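Local atomic coordinates of ABC transporter periplasmic peptide-binding protein (Pseudoalteromonas, PDB entry 4QFL), a protein that binds dipeptides such as Ala-Phe in the bacterial periplasm and probably delivers them to an ABC transporter for import. Residues Ile65-Val70 and Ala435-Pro440; Ile55-Leu60 and Ala179-Val184; Thr80-Ser85 and Ser173-Met178; Leu290-Trp295 and Asp441-Pro446. All coordinates share one frame; numbering follows the deposited sequence.

Contact 1 of 4, residues Ile65-Val70 and Ala435-Pro440; sequences ISIDPV and ADTPDP. With ALA (alanine), chain C.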
loop_
_atom_site.group_PDB
_atom_site.type_symbol
_atom_site.label_atom_id
_atom_site.label_comp_id
_atom_site.label_asym_id
_atom_site.label_seq_id
_atom_site.Cartn_x
_atom_site.Cartn_y
_atom_site.Cartn_z
ATOM N N ILE A 65 3.401 -17.269 -0.980
ATOM C CA ILE A 65 2.040 -17.536 -0.559
ATOM C C ILE A 65 1.196 -16.292 -0.755
ATOM O O ILE A 65 1.718 -15.180 -0.948
ATOM C CB ILE A 65 1.965 -17.894 0.920
ATOM C CG1 ILE A 65 2.728 -16.863 1.750
ATOM C CG2 ILE A 65 2.519 -19.265 1.154
ATOM C CD1 ILE A 65 2.459 -16.954 3.222
ATOM N N SER A 66 -0.115 -16.490 -0.705
ATOM C CA SER A 66 -1.053 -15.379 -0.719
ATOM C C SER A 66 -2.076 -15.564 0.398
ATOM O O SER A 66 -2.008 -16.523 1.159
ATOM C CB SER A 66 -1.745 -15.260 -2.087
ATOM O OG SER A 66 -2.472 -16.439 -2.419
ATOM N N ILE A 67 -3.016 -14.634 0.501
ATOM C CA ILE A 67 -4.077 -14.732 1.489
ATOM C C ILE A 67 -5.425 -14.777 0.780
ATOM O O ILE A 67 -5.762 -13.887 -0.002
ATOM C CB ILE A 67 -4.038 -13.543 2.441
ATOM C CG1 ILE A 67 -2.702 -13.533 3.184
ATOM C CG2 ILE A 67 -5.212 -13.593 3.406
ATOM C CD1 ILE A 67 -2.431 -12.276 3.985
ATOM N N ASP A 68 -6.204 -15.820 1.036
ATOM C CA ASP A 68 -7.503 -15.905 0.401
ATOM C C ASP A 68 -8.347 -14.713 0.844
ATOM O O ASP A 68 -8.399 -14.410 2.032
ATOM C CB ASP A 68 -8.180 -17.217 0.765
ATOM C CG ASP A 68 -9.381 -17.491 -0.097
ATOM O OD1 ASP A 68 -10.448 -16.940 0.192
ATOM O OD2 ASP A 68 -9.257 -18.239 -1.082
ATOM N N PRO A 69 -9.004 -14.027 -0.105
ATOM C CA PRO A 69 -9.748 -12.805 0.219
ATOM C C PRO A 69 -10.995 -13.104 1.024
ATOM O O PRO A 69 -11.523 -12.228 1.706
ATOM C CB PRO A 69 -10.151 -12.273 -1.151
ATOM C CG PRO A 69 -10.247 -13.470 -1.999
ATOM C CD PRO A 69 -9.193 -14.430 -1.505
ATOM N N VAL A 70 -11.455 -14.347 0.944
ATOM C CA VAL A 70 -12.702 -14.738 1.586
ATOM C C VAL A 70 -12.519 -15.484 2.903
ATOM O O VAL A 70 -13.231 -15.226 3.864
ATOM C CB VAL A 70 -13.573 -15.583 0.634
ATOM C CG1 VAL A 70 -14.843 -16.033 1.342
ATOM C CG2 VAL A 70 -13.908 -14.788 -0.620
ATOM N N ALA A 435 -4.943 -1.352 3.011
ATOM C CA ALA A 435 -4.343 -2.515 3.646
ATOM C C ALA A 435 -3.794 -3.548 2.660
ATOM O O ALA A 435 -4.408 -3.826 1.628
ATOM C CB ALA A 435 -5.335 -3.160 4.604
ATOM N N ASP A 436 -2.635 -4.111 2.996
ATOM C CA ASP A 436 -2.001 -5.135 2.166
ATOM C C ASP A 436 -2.458 -6.536 2.571
ATOM O O ASP A 436 -2.418 -7.472 1.775
ATOM C CB ASP A 436 -0.472 -5.046 2.271
ATOM C CG ASP A 436 0.053 -3.614 2.178
ATOM O OD1 ASP A 436 -0.042 -2.998 1.087
ATOM O OD2 ASP A 436 0.581 -3.108 3.193
ATOM N N THR A 437 -2.893 -6.675 3.815
ATOM C CA THR A 437 -3.379 -7.953 4.330
ATOM C C THR A 437 -4.521 -7.672 5.298
ATOM O O THR A 437 -4.758 -6.517 5.658
ATOM C CB THR A 437 -2.273 -8.712 5.089
ATOM O OG1 THR A 437 -2.081 -8.106 6.368
ATOM C CG2 THR A 437 -0.960 -8.680 4.318
ATOM N N PRO A 438 -5.247 -8.717 5.711
ATOM C CA PRO A 438 -6.281 -8.565 6.738
ATOM C C PRO A 438 -5.726 -8.751 8.171
ATOM O O PRO A 438 -6.485 -8.825 9.147
ATOM C CB PRO A 438 -7.272 -9.663 6.373
ATOM C CG PRO A 438 -6.419 -10.731 5.833
ATOM C CD PRO A 438 -5.268 -10.067 5.124
ATOM N N ASP A 439 -4.403 -8.817 8.299
ATOM C CA ASP A 439 -3.796 -8.788 9.622
ATOM C C ASP A 439 -3.727 -7.347 10.114
ATOM O O ASP A 439 -3.085 -6.509 9.488
ATOM C CB ASP A 439 -2.406 -9.426 9.625
ATOM C CG ASP A 439 -1.888 -9.647 11.023
ATOM O OD1 ASP A 439 -1.601 -8.651 11.698
ATOM O OD2 ASP A 439 -1.790 -10.807 11.466
ATOM N N PRO A 440 -4.390 -7.056 11.246
ATOM C CA PRO A 440 -4.505 -5.702 11.817
ATOM C C PRO A 440 -3.163 -4.994 12.030
ATOM O O PRO A 440 -3.102 -3.769 12.033
ATOM C CB PRO A 440 -5.198 -5.944 13.168
ATOM C CG PRO A 440 -5.946 -7.216 12.980
ATOM C CD PRO A 440 -5.083 -8.056 12.077
HETATM N N ALA C . -0.490 -0.223 1.402
HETATM C CA ALA C . 0.079 0.606 0.343
HETATM C C ALA C . -0.620 1.963 0.281
HETATM O O ALA C . -1.798 2.075 0.619
HETATM C CB ALA C . -0.014 -0.111 -1.007
#
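The backbones of Ile65-Val70 and Ala435-Pro440 come closest where Ile67, the last residue of a short strand, faces Thr437 in a loop, with 7.4 Å between their CA atoms. Ile67 is the one residue of its segment that bridges the gap, meeting Thr437 and Pro438. Its CD1 rests 3.7 Å from Thr437 CB, while CG2, set anti to the backbone N by chi1 of -61°, lies 3.9 Å from Pro438 CG, at the rim of the proline ring. A branched aliphatic chain suits the spot because its two arms reach two neighbours at once. Cutting Ile67 back to an alanine would probably take away the apolar contact it gives Thr437 CB and the Pro438 ring, opening a gap beside them. Thr437 spends its hydroxyl on an ST turn, OG1 accepting from Asp439 N at 3.1 Å. One residue earlier, Asp436 OD1 takes a hydrogen bond from the amino group of the bound alanine at 2.8 Å; the packed residues thus follow in sequence on one that binds the ligand. Around the pair, Ile67 also touches Phe74 of strand 74-76 and Phe524, and Thr437 leans on Ala176 of helix 174-178.

Contact 2 of 4, residues Ile55-Leu60 and Ala179-Val184; sequences IIANQL and ATDFAV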
loop_
_atom_site.group_PDB
_atom_site.type_symbol
_atom_site.label_atom_id
_atom_site.label_comp_id
_atom_site.label_asym_id
_atom_site.label_seq_id
_atom_site.Cartn_x
_atom_site.Cartn_y
_atom_site.Cartn_z
ATOM N N ILE A 55 0.634 -1.970 -10.995
ATOM C CA ILE A 55 1.198 -2.257 -12.319
ATOM C C ILE A 55 2.026 -3.546 -12.346
ATOM O O ILE A 55 1.803 -4.403 -13.194
ATOM C CB ILE A 55 2.074 -1.092 -12.850
ATOM C CG1 ILE A 55 1.248 0.181 -12.975
ATOM C CG2 ILE A 55 2.701 -1.442 -14.197
ATOM C CD1 ILE A 55 2.053 1.408 -13.333
ATOM N N ILE A 56 2.962 -3.690 -11.410
ATOM C CA ILE A 56 4.023 -4.688 -11.539
ATOM C C ILE A 56 3.871 -6.005 -10.768
ATOM O O ILE A 56 4.323 -7.045 -11.231
ATOM C CB ILE A 56 5.409 -4.077 -11.180
ATOM C CG1 ILE A 56 5.465 -3.713 -9.698
ATOM C CG2 ILE A 56 5.700 -2.863 -12.047
ATOM C CD1 ILE A 56 6.807 -3.134 -9.254
ATOM N N ALA A 57 3.240 -5.971 -9.602
ATOM C CA ALA A 57 3.356 -7.069 -8.642
ATOM C C ALA A 57 2.717 -8.385 -9.080
ATOM O O ALA A 57 3.398 -9.400 -9.216
ATOM C CB ALA A 57 2.801 -6.637 -7.300
ATOM N N ASN A 58 1.404 -8.366 -9.304
ATOM C CA ASN A 58 0.686 -9.576 -9.679
ATOM C C ASN A 58 0.898 -9.946 -11.128
ATOM O O ASN A 58 0.568 -11.059 -11.530
ATOM C CB ASN A 58 -0.818 -9.437 -9.417
ATOM C CG ASN A 58 -1.147 -9.402 -7.955
ATOM O OD1 ASN A 58 -1.760 -8.451 -7.463
ATOM N ND2 ASN A 58 -0.742 -10.434 -7.245
ATOM N N GLN A 59 1.436 -9.021 -11.913
ATOM C CA GLN A 59 1.602 -9.257 -13.341
ATOM C C GLN A 59 2.936 -9.915 -13.689
ATOM O O GLN A 59 2.980 -10.863 -14.459
ATOM C CB GLN A 59 1.415 -7.962 -14.126
ATOM C CG GLN A 59 -0.042 -7.523 -14.277
ATOM C CD GLN A 59 -0.724 -7.247 -12.955
ATOM O OE1 GLN A 59 -0.354 -6.320 -12.231
ATOM N NE2 GLN A 59 -1.729 -8.049 -12.632
ATOM N N LEU A 60 4.026 -9.419 -13.118
ATOM C CA LEU A 60 5.346 -9.923 -13.475
ATOM C C LEU A 60 5.852 -10.994 -12.540
ATOM O O LEU A 60 6.787 -11.710 -12.880
ATOM C CB LEU A 60 6.362 -8.787 -13.497
ATOM C CG LEU A 60 6.164 -7.693 -14.530
ATOM C CD1 LEU A 60 7.086 -6.549 -14.207
ATOM C CD2 LEU A 60 6.449 -8.236 -15.915
ATOM N N ALA A 179 3.136 -12.628 2.582
ATOM C CA ALA A 179 2.097 -12.763 1.573
ATOM C C ALA A 179 1.714 -11.413 0.977
ATOM O O ALA A 179 0.729 -11.312 0.257
ATOM C CB ALA A 179 0.874 -13.453 2.151
ATOM N N THR A 180 2.480 -10.370 1.279
ATOM C CA THR A 180 2.177 -9.054 0.721
ATOM C C THR A 180 2.714 -8.957 -0.697
ATOM O O THR A 180 3.561 -9.758 -1.104
ATOM C CB THR A 180 2.740 -7.899 1.579
ATOM O OG1 THR A 180 4.170 -7.983 1.622
ATOM C CG2 THR A 180 2.179 -7.956 2.991
ATOM N N ASP A 181 2.205 -7.983 -1.446
ATOM C CA ASP A 181 2.652 -7.734 -2.811
ATOM C C ASP A 181 4.124 -7.330 -2.905
ATOM O O ASP A 181 4.699 -7.305 -3.996
ATOM C CB ASP A 181 1.804 -6.629 -3.444
ATOM C CG ASP A 181 0.343 -7.001 -3.555
ATOM O OD1 ASP A 181 0.034 -8.049 -4.160
ATOM O OD2 ASP A 181 -0.494 -6.245 -3.027
ATOM N N PHE A 182 4.723 -6.985 -1.771
ATOM C CA PHE A 182 6.124 -6.574 -1.738
ATOM C C PHE A 182 7.046 -7.794 -1.676
ATOM O O PHE A 182 8.241 -7.698 -1.993
ATOM C CB PHE A 182 6.375 -5.655 -0.539
ATOM C CG PHE A 182 5.303 -4.614 -0.348
ATOM C CD1 PHE A 182 5.162 -3.575 -1.255
ATOM C CD2 PHE A 182 4.426 -4.683 0.724
ATOM C CE1 PHE A 182 4.174 -2.636 -1.090
ATOM C CE2 PHE A 182 3.439 -3.734 0.891
ATOM C CZ PHE A 182 3.317 -2.718 -0.010
ATOM N N ALA A 183 6.482 -8.938 -1.285
ATOM C CA ALA A 183 7.267 -10.136 -1.002
ATOM C C ALA A 183 7.429 -11.059 -2.208
ATOM O O ALA A 183 7.379 -12.287 -2.074
ATOM C CB ALA A 183 6.635 -10.891 0.155
ATOM N N VAL A 184 7.633 -10.484 -3.387
ATOM C CA VAL A 184 7.713 -11.313 -4.589
ATOM C C VAL A 184 9.043 -12.014 -4.641
ATOM O O VAL A 184 9.988 -11.613 -3.963
ATOM C CB VAL A 184 7.551 -10.503 -5.867
ATOM C CG1 VAL A 184 6.218 -9.756 -5.859
ATOM C CG2 VAL A 184 8.717 -9.551 -6.049
#
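Ala57 meets Asp181 where the helical segment Ile55-Leu60 comes nearest to Ala179-Val184, their CA atoms 5.9 Å apart. Ile55, ahead of it in the sequence, belongs to another face of the helix, which packs on strands 223-228 and 241-246. The methyl group of Ala57 points toward the second segment and lies 4.0 Å from Asp181 CB and 3.9 Å from Asp181 O. A small residue suits this place, since the helix can come close to the bend of the second segment without a longer side chain between them. The same alanine has a branched residue near its carbonyl, where Val184 CG1 stands a loose 4.4 Å from Ala57 O.

The bend is a type I beta turn from Thr180 to Ala183, closed by the bond from Ala183 N to Thr180 O at 3.0 Å. It belongs to the loop between helices 174-178 and 188-196, and it presents Asp181 to helix 50-60 while Phe182 points away, its ring stacked with Tyr142. Asp181 O is buried without a polar partner, probably a cost of bringing the turn against the methyl of Ala57.

Next along the helix comes Asn58, whose side chain crosses that of Asp181 with the amide and carboxylate planes nearly perpendicular, at 89°. The carboxylate has its strong partner elsewhere, OD2 accepting from Ala526 N, while OD1 makes a long, weak ion pair with Arg63.

Contact 3 of 4, residues Thr80-Ser85 and Ser173-Met178; sequences TDWKIS and SFLANM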
loop_
_atom_site.group_PDB
_atom_site.type_symbol
_atom_site.label_atom_id
_atom_site.label_comp_id
_atom_site.label_asym_id
_atom_site.label_seq_id
_atom_site.Cartn_x
_atom_site.Cartn_y
_atom_site.Cartn_z
ATOM N N THR A 80 4.741 -24.494 -1.691
ATOM C CA THR A 80 3.725 -25.552 -1.724
ATOM C C THR A 80 3.278 -25.934 -0.328
ATOM O O THR A 80 2.192 -26.487 -0.128
ATOM C CB THR A 80 4.275 -26.818 -2.381
ATOM O OG1 THR A 80 5.527 -27.156 -1.776
ATOM C CG2 THR A 80 4.482 -26.610 -3.872
ATOM N N ASP A 81 4.141 -25.652 0.637
ATOM C CA ASP A 81 3.869 -25.978 2.024
ATOM C C ASP A 81 4.662 -25.030 2.905
ATOM O O ASP A 81 5.702 -24.516 2.488
ATOM C CB ASP A 81 4.238 -27.437 2.320
ATOM C CG ASP A 81 3.901 -27.844 3.742
ATOM O OD1 ASP A 81 2.807 -27.483 4.226
ATOM O OD2 ASP A 81 4.734 -28.513 4.386
ATOM N N TRP A 82 4.165 -24.792 4.114
ATOM C CA TRP A 82 4.838 -23.927 5.089
ATOM C C TRP A 82 4.586 -24.420 6.506
ATOM O O TRP A 82 3.512 -24.936 6.812
ATOM C CB TRP A 82 4.388 -22.468 4.950
ATOM C CG TRP A 82 2.895 -22.296 4.805
ATOM C CD1 TRP A 82 2.007 -21.968 5.790
ATOM C CD2 TRP A 82 2.129 -22.440 3.605
ATOM N NE1 TRP A 82 0.738 -21.902 5.278
ATOM C CE2 TRP A 82 0.780 -22.189 3.938
ATOM C CE3 TRP A 82 2.451 -22.762 2.278
ATOM C CZ2 TRP A 82 -0.242 -22.253 3.006
ATOM C CZ3 TRP A 82 1.432 -22.830 1.348
ATOM C CH2 TRP A 82 0.100 -22.574 1.717
ATOM N N LYS A 83 5.580 -24.258 7.368
ATOM C CA LYS A 83 5.503 -24.797 8.721
ATOM C C LYS A 83 6.157 -23.855 9.717
ATOM O O LYS A 83 7.277 -23.404 9.505
ATOM C CB LYS A 83 6.196 -26.165 8.777
ATOM C CG LYS A 83 5.791 -27.049 9.957
ATOM C CD LYS A 83 6.591 -26.779 11.230
ATOM C CE LYS A 83 6.070 -27.646 12.386
ATOM N NZ LYS A 83 6.861 -27.550 13.658
ATOM N N ILE A 84 5.462 -23.559 10.804
ATOM C CA ILE A 84 6.048 -22.735 11.840
ATOM C C ILE A 84 6.378 -23.606 13.034
ATOM O O ILE A 84 5.541 -24.384 13.496
ATOM C CB ILE A 84 5.094 -21.633 12.283
ATOM C CG1 ILE A 84 4.564 -20.877 11.069
ATOM C CG2 ILE A 84 5.799 -20.683 13.247
ATOM C CD1 ILE A 84 3.807 -19.642 11.438
ATOM N N SER A 85 7.601 -23.480 13.532
ATOM C CA SER A 85 8.043 -24.301 14.649
ATOM C C SER A 85 7.258 -23.960 15.905
ATOM O O SER A 85 6.609 -22.922 15.980
ATOM C CB SER A 85 9.529 -24.108 14.898
ATOM O OG SER A 85 9.806 -22.749 15.191
ATOM N N SER A 173 2.751 -11.782 12.816
ATOM C CA SER A 173 2.357 -11.165 11.553
ATOM C C SER A 173 3.249 -11.633 10.430
ATOM O O SER A 173 3.088 -11.216 9.291
ATOM C CB SER A 173 2.439 -9.642 11.654
ATOM O OG SER A 173 3.756 -9.242 11.998
ATOM N N PHE A 174 4.189 -12.511 10.739
ATOM C CA PHE A 174 5.252 -12.812 9.784
ATOM C C PHE A 174 4.768 -13.365 8.429
ATOM O O PHE A 174 5.064 -12.801 7.376
ATOM C CB PHE A 174 6.285 -13.741 10.413
ATOM C CG PHE A 174 7.363 -14.141 9.475
ATOM C CD1 PHE A 174 8.401 -13.274 9.203
ATOM C CD2 PHE A 174 7.322 -15.374 8.835
ATOM C CE1 PHE A 174 9.397 -13.637 8.316
ATOM C CE2 PHE A 174 8.303 -15.737 7.952
ATOM C CZ PHE A 174 9.345 -14.871 7.690
ATOM N N LEU A 175 4.025 -14.465 8.447
ATOM C CA LEU A 175 3.484 -14.989 7.192
ATOM C C LEU A 175 2.645 -13.942 6.448
ATOM O O LEU A 175 2.703 -13.861 5.225
ATOM C CB LEU A 175 2.658 -16.258 7.420
ATOM C CG LEU A 175 3.443 -17.560 7.578
ATOM C CD1 LEU A 175 2.497 -18.725 7.538
ATOM C CD2 LEU A 175 4.463 -17.685 6.474
ATOM N N ALA A 176 1.862 -13.150 7.178
ATOM C CA ALA A 176 1.044 -12.113 6.535
ATOM C C ALA A 176 1.954 -11.200 5.734
ATOM O O ALA A 176 1.673 -10.879 4.582
ATOM C CB ALA A 176 0.244 -11.321 7.564
ATOM N N ASN A 177 3.062 -10.807 6.343
ATOM C CA ASN A 177 4.037 -9.965 5.659
ATOM C C ASN A 177 4.695 -10.660 4.471
ATOM O O ASN A 177 5.023 -10.015 3.482
ATOM C CB ASN A 177 5.090 -9.447 6.636
ATOM C CG ASN A 177 4.527 -8.463 7.621
ATOM O OD1 ASN A 177 3.693 -7.633 7.282
ATOM N ND2 ASN A 177 4.976 -8.551 8.855
ATOM N N MET A 178 4.878 -11.975 4.559
ATOM C CA MET A 178 5.418 -12.741 3.434
ATOM C C MET A 178 4.394 -12.956 2.311
ATOM O O MET A 178 4.743 -13.408 1.215
ATOM C CB MET A 178 5.993 -14.090 3.898
ATOM C CG MET A 178 7.157 -13.978 4.871
ATOM S SD MET A 178 8.576 -13.150 4.143
ATOM C CE MET A 178 8.991 -14.315 2.848
#
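Leu175 of helix 174-178 projects one methyl group, CD1, between Trp82 and Ile84 of strand 79-84. The closer side is the tryptophan, where Leu175 CD1 stands 3.7 Å from Trp82 CD1, and the methyl approaches the indole obliquely. With its CG between the backbone N and the carbonyl carbon, at chi1 of 45°, Trp82 turns the CD1 side of its five-membered ring to the leucine. Here the packing is better enclosed, though Trp82 keeps some exposure: both side chains also touch Phe93 of strand 90-95, Phe74 of strand 74-76 and Ile65 of strand 65-67. A leucine suits the buried helix face because its CD1 can reach across to the strand, whose backbone stays 9.3 Å away between the CA atoms of Trp82 and Leu175.

Two residues on, where the strand's side chains again face the helix, the contact slackens. Ile84 CD1 reaches the same leucine methyl at 4.2 Å, but Ile84 is exposed to solvent and touches it loosely. Between them, Lys83 points away from the helix, as alternation along a strand requires, and its NZ makes a weak bond of 3.4 Å to Ile84 O.

Across the gap the chemistry is wholly apolar, with no directional bond to fix one register. Helix 174-178 is thus probably held against the strand 79-84 edge of the four-stranded antiparallel sheet by shape and by exclusion of water, more closely on the tryptophan side.

Contact 4 of 4, residues Leu290-Trp295 and Asp441-Pro446; sequences LNIGYW and DNFFSP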
loop_
_atom_site.group_PDB
_atom_site.type_symbol
_atom_site.label_atom_id
_atom_site.label_comp_id
_atom_site.label_asym_id
_atom_site.label_seq_id
_atom_site.Cartn_x
_atom_site.Cartn_y
_atom_site.Cartn_z
ATOM N N LEU A 290 -10.448 -2.929 3.120
ATOM C CA LEU A 290 -9.775 -2.484 4.331
ATOM C C LEU A 290 -8.880 -1.289 4.013
ATOM O O LEU A 290 -7.826 -1.429 3.400
ATOM C CB LEU A 290 -8.924 -3.616 4.879
ATOM C CG LEU A 290 -9.608 -4.876 5.392
ATOM C CD1 LEU A 290 -8.578 -5.979 5.518
ATOM C CD2 LEU A 290 -10.291 -4.591 6.732
ATOM N N ASN A 291 -9.313 -0.106 4.408
ATOM C CA ASN A 291 -8.531 1.088 4.157
ATOM C C ASN A 291 -8.894 2.157 5.151
ATOM O O ASN A 291 -9.934 2.081 5.800
ATOM C CB ASN A 291 -8.745 1.598 2.730
ATOM C CG ASN A 291 -10.166 2.060 2.478
ATOM O OD1 ASN A 291 -11.011 1.298 1.999
ATOM N ND2 ASN A 291 -10.434 3.313 2.785
ATOM N N ILE A 292 -8.021 3.144 5.284
ATOM C CA ILE A 292 -8.314 4.316 6.096
ATOM C C ILE A 292 -7.770 5.566 5.439
ATOM O O ILE A 292 -6.655 5.572 4.929
ATOM C CB ILE A 292 -7.711 4.191 7.491
ATOM C CG1 ILE A 292 -8.008 5.458 8.312
ATOM C CG2 ILE A 292 -6.230 3.880 7.393
ATOM C CD1 ILE A 292 -9.437 5.547 8.805
ATOM N N GLY A 293 -8.592 6.610 5.411
ATOM C CA GLY A 293 -8.160 7.936 5.014
ATOM C C GLY A 293 -8.133 8.818 6.255
ATOM O O GLY A 293 -9.112 8.873 7.022
ATOM N N TYR A 294 -7.011 9.507 6.454
ATOM C CA TYR A 294 -6.768 10.311 7.661
ATOM C C TYR A 294 -6.148 11.687 7.360
ATOM O O TYR A 294 -5.659 11.954 6.260
ATOM C CB TYR A 294 -5.871 9.548 8.652
ATOM C CG TYR A 294 -4.572 9.095 8.026
ATOM C CD1 TYR A 294 -3.614 10.019 7.624
ATOM C CD2 TYR A 294 -4.310 7.753 7.813
ATOM C CE1 TYR A 294 -2.433 9.615 7.027
ATOM C CE2 TYR A 294 -3.135 7.345 7.216
ATOM C CZ TYR A 294 -2.208 8.280 6.821
ATOM O OH TYR A 294 -1.044 7.877 6.232
ATOM N N TRP A 295 -6.185 12.557 8.360
ATOM C CA TRP A 295 -5.452 13.820 8.332
ATOM C C TRP A 295 -4.278 13.684 9.298
ATOM O O TRP A 295 -4.464 13.642 10.521
ATOM C CB TRP A 295 -6.372 14.947 8.801
ATOM C CG TRP A 295 -5.851 16.353 8.658
ATOM C CD1 TRP A 295 -4.906 16.799 7.791
ATOM C CD2 TRP A 295 -6.289 17.491 9.401
ATOM N NE1 TRP A 295 -4.720 18.151 7.955
ATOM C CE2 TRP A 295 -5.559 18.597 8.939
ATOM C CE3 TRP A 295 -7.227 17.677 10.417
ATOM C CZ2 TRP A 295 -5.738 19.877 9.450
ATOM C CZ3 TRP A 295 -7.405 18.948 10.930
ATOM C CH2 TRP A 295 -6.661 20.032 10.445
ATOM N N ASP A 441 -2.094 -5.748 12.212
ATOM C CA ASP A 441 -0.798 -5.119 12.388
ATOM C C ASP A 441 -0.454 -4.257 11.182
ATOM O O ASP A 441 0.354 -3.329 11.276
ATOM C CB ASP A 441 0.298 -6.160 12.586
ATOM C CG ASP A 441 1.670 -5.539 12.584
ATOM O OD1 ASP A 441 2.038 -4.955 13.623
ATOM O OD2 ASP A 441 2.366 -5.611 11.542
ATOM N N ASN A 442 -1.062 -4.579 10.044
ATOM C CA ASN A 442 -0.789 -3.866 8.794
ATOM C C ASN A 442 -1.267 -2.403 8.811
ATOM O O ASN A 442 -0.808 -1.579 8.017
ATOM C CB ASN A 442 -1.365 -4.638 7.593
ATOM C CG ASN A 442 -0.910 -4.066 6.248
ATOM O OD1 ASN A 442 0.249 -4.210 5.848
ATOM N ND2 ASN A 442 -1.827 -3.435 5.543
ATOM N N PHE A 443 -2.166 -2.074 9.738
ATOM C CA PHE A 443 -2.621 -0.696 9.906
ATOM C C PHE A 443 -1.770 0.052 10.927
ATOM O O PHE A 443 -1.974 1.240 11.151
ATOM C CB PHE A 443 -4.084 -0.651 10.363
ATOM C CG PHE A 443 -5.076 -0.744 9.239
ATOM C CD1 PHE A 443 -5.409 0.386 8.498
ATOM C CD2 PHE A 443 -5.670 -1.953 8.918
ATOM C CE1 PHE A 443 -6.314 0.319 7.455
ATOM C CE2 PHE A 443 -6.574 -2.032 7.885
ATOM C CZ PHE A 443 -6.899 -0.895 7.149
ATOM N N PHE A 444 -0.827 -0.645 11.550
ATOM C CA PHE A 444 -0.085 -0.057 12.656
ATOM C C PHE A 444 1.398 -0.009 12.389
ATOM O O PHE A 444 1.982 1.063 12.281
ATOM C CB PHE A 444 -0.368 -0.820 13.942
ATOM C CG PHE A 444 -1.791 -0.696 14.409
ATOM C CD1 PHE A 444 -2.244 0.483 14.998
ATOM C CD2 PHE A 444 -2.674 -1.740 14.252
ATOM C CE1 PHE A 444 -3.553 0.604 15.438
ATOM C CE2 PHE A 444 -3.986 -1.631 14.689
ATOM C CZ PHE A 444 -4.427 -0.458 15.279
ATOM N N SER A 445 2.010 -1.177 12.268
ATOM C CA SER A 445 3.450 -1.232 12.083
ATOM C C SER A 445 3.983 -0.474 10.848
ATOM O O SER A 445 4.993 0.217 10.954
ATOM C CB SER A 445 3.951 -2.674 12.148
ATOM O OG SER A 445 3.953 -3.124 13.496
ATOM N N PRO A 446 3.308 -0.573 9.683
ATOM C CA PRO A 446 3.839 0.147 8.513
ATOM C C PRO A 446 3.514 1.636 8.503
ATOM O O PRO A 446 3.883 2.324 7.549
ATOM C CB PRO A 446 3.123 -0.509 7.322
ATOM C CG PRO A 446 2.429 -1.729 7.868
ATOM C CD PRO A 446 2.182 -1.451 9.329
#
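Phe443 supplies most of this contact, laying the edge of its ring against the start of strand 291-297 and the residue before it. The ring reaches across the 8.4 Å that separate the CA atoms of Phe443 and Asn291. At its far end, CZ lies 3.7 Å from Leu290 C and also 3.7 Å from Asn291 N, both close to the ring plane, so a peptide group borders the ring edge-on rather than over its face. A flat ring suits such an edge-on approach to a peptide.

Two aliphatic side chains complete the contact. Leu290 comes in by its CB, 4.1 Å from Phe443 CZ. Ile292 uses its shorter branch: CG2 meets Phe443 CE1 at 3.6 Å, while CG1, anti to the backbone N at chi1 of 179°, is directed elsewhere, and Ile292 also touches Pro502 and His505 of strand 500-513. A beta-branched residue fits here, since it can serve the ring and the neighbouring strand together. Replacing Phe443 with an alanine would probably open a gap beside Leu290 and Ile292 and strip the peptide edge of its aromatic neighbour.

Strand 291-297 pairs antiparallel with strand 428-434, and the loop leaving 428-434 leads into the turn that carries the ring. Ser445 OG donates to Asp441 OD1 at 2.7 Å, and Asp441 O accepts from both Phe444 N and Ser445 N. Hydrogen bonding thus shapes the turn, whereas its hold on the strand is buried van der Waals packing, dependent on close fit.

Overall arrangement
Contacts 1, 2 and 4 are buried, whereas contact 3, whose centre lies about 20 Å from that of the chain, is partly open to solvent. The loop after strand 428-434 runs through two of them: residues 435-440 serve contact 1 and residues 441-446 serve contact 4, and Ala435 N probably bonds Leu290 O between the two. Helix 174-178 and the turn after it likewise join contacts 3 and 2, and Thr437 of contact 1 packs on both Ala176 and Thr180. Contacts 1 and 3 meet through apolar side chains, contact 4 adds a ring edge against backbone, and contact 2 brings a carboxylate and a buried carbonyl against a helix. Contact 1 alone includes a residue bonded to the dipeptide.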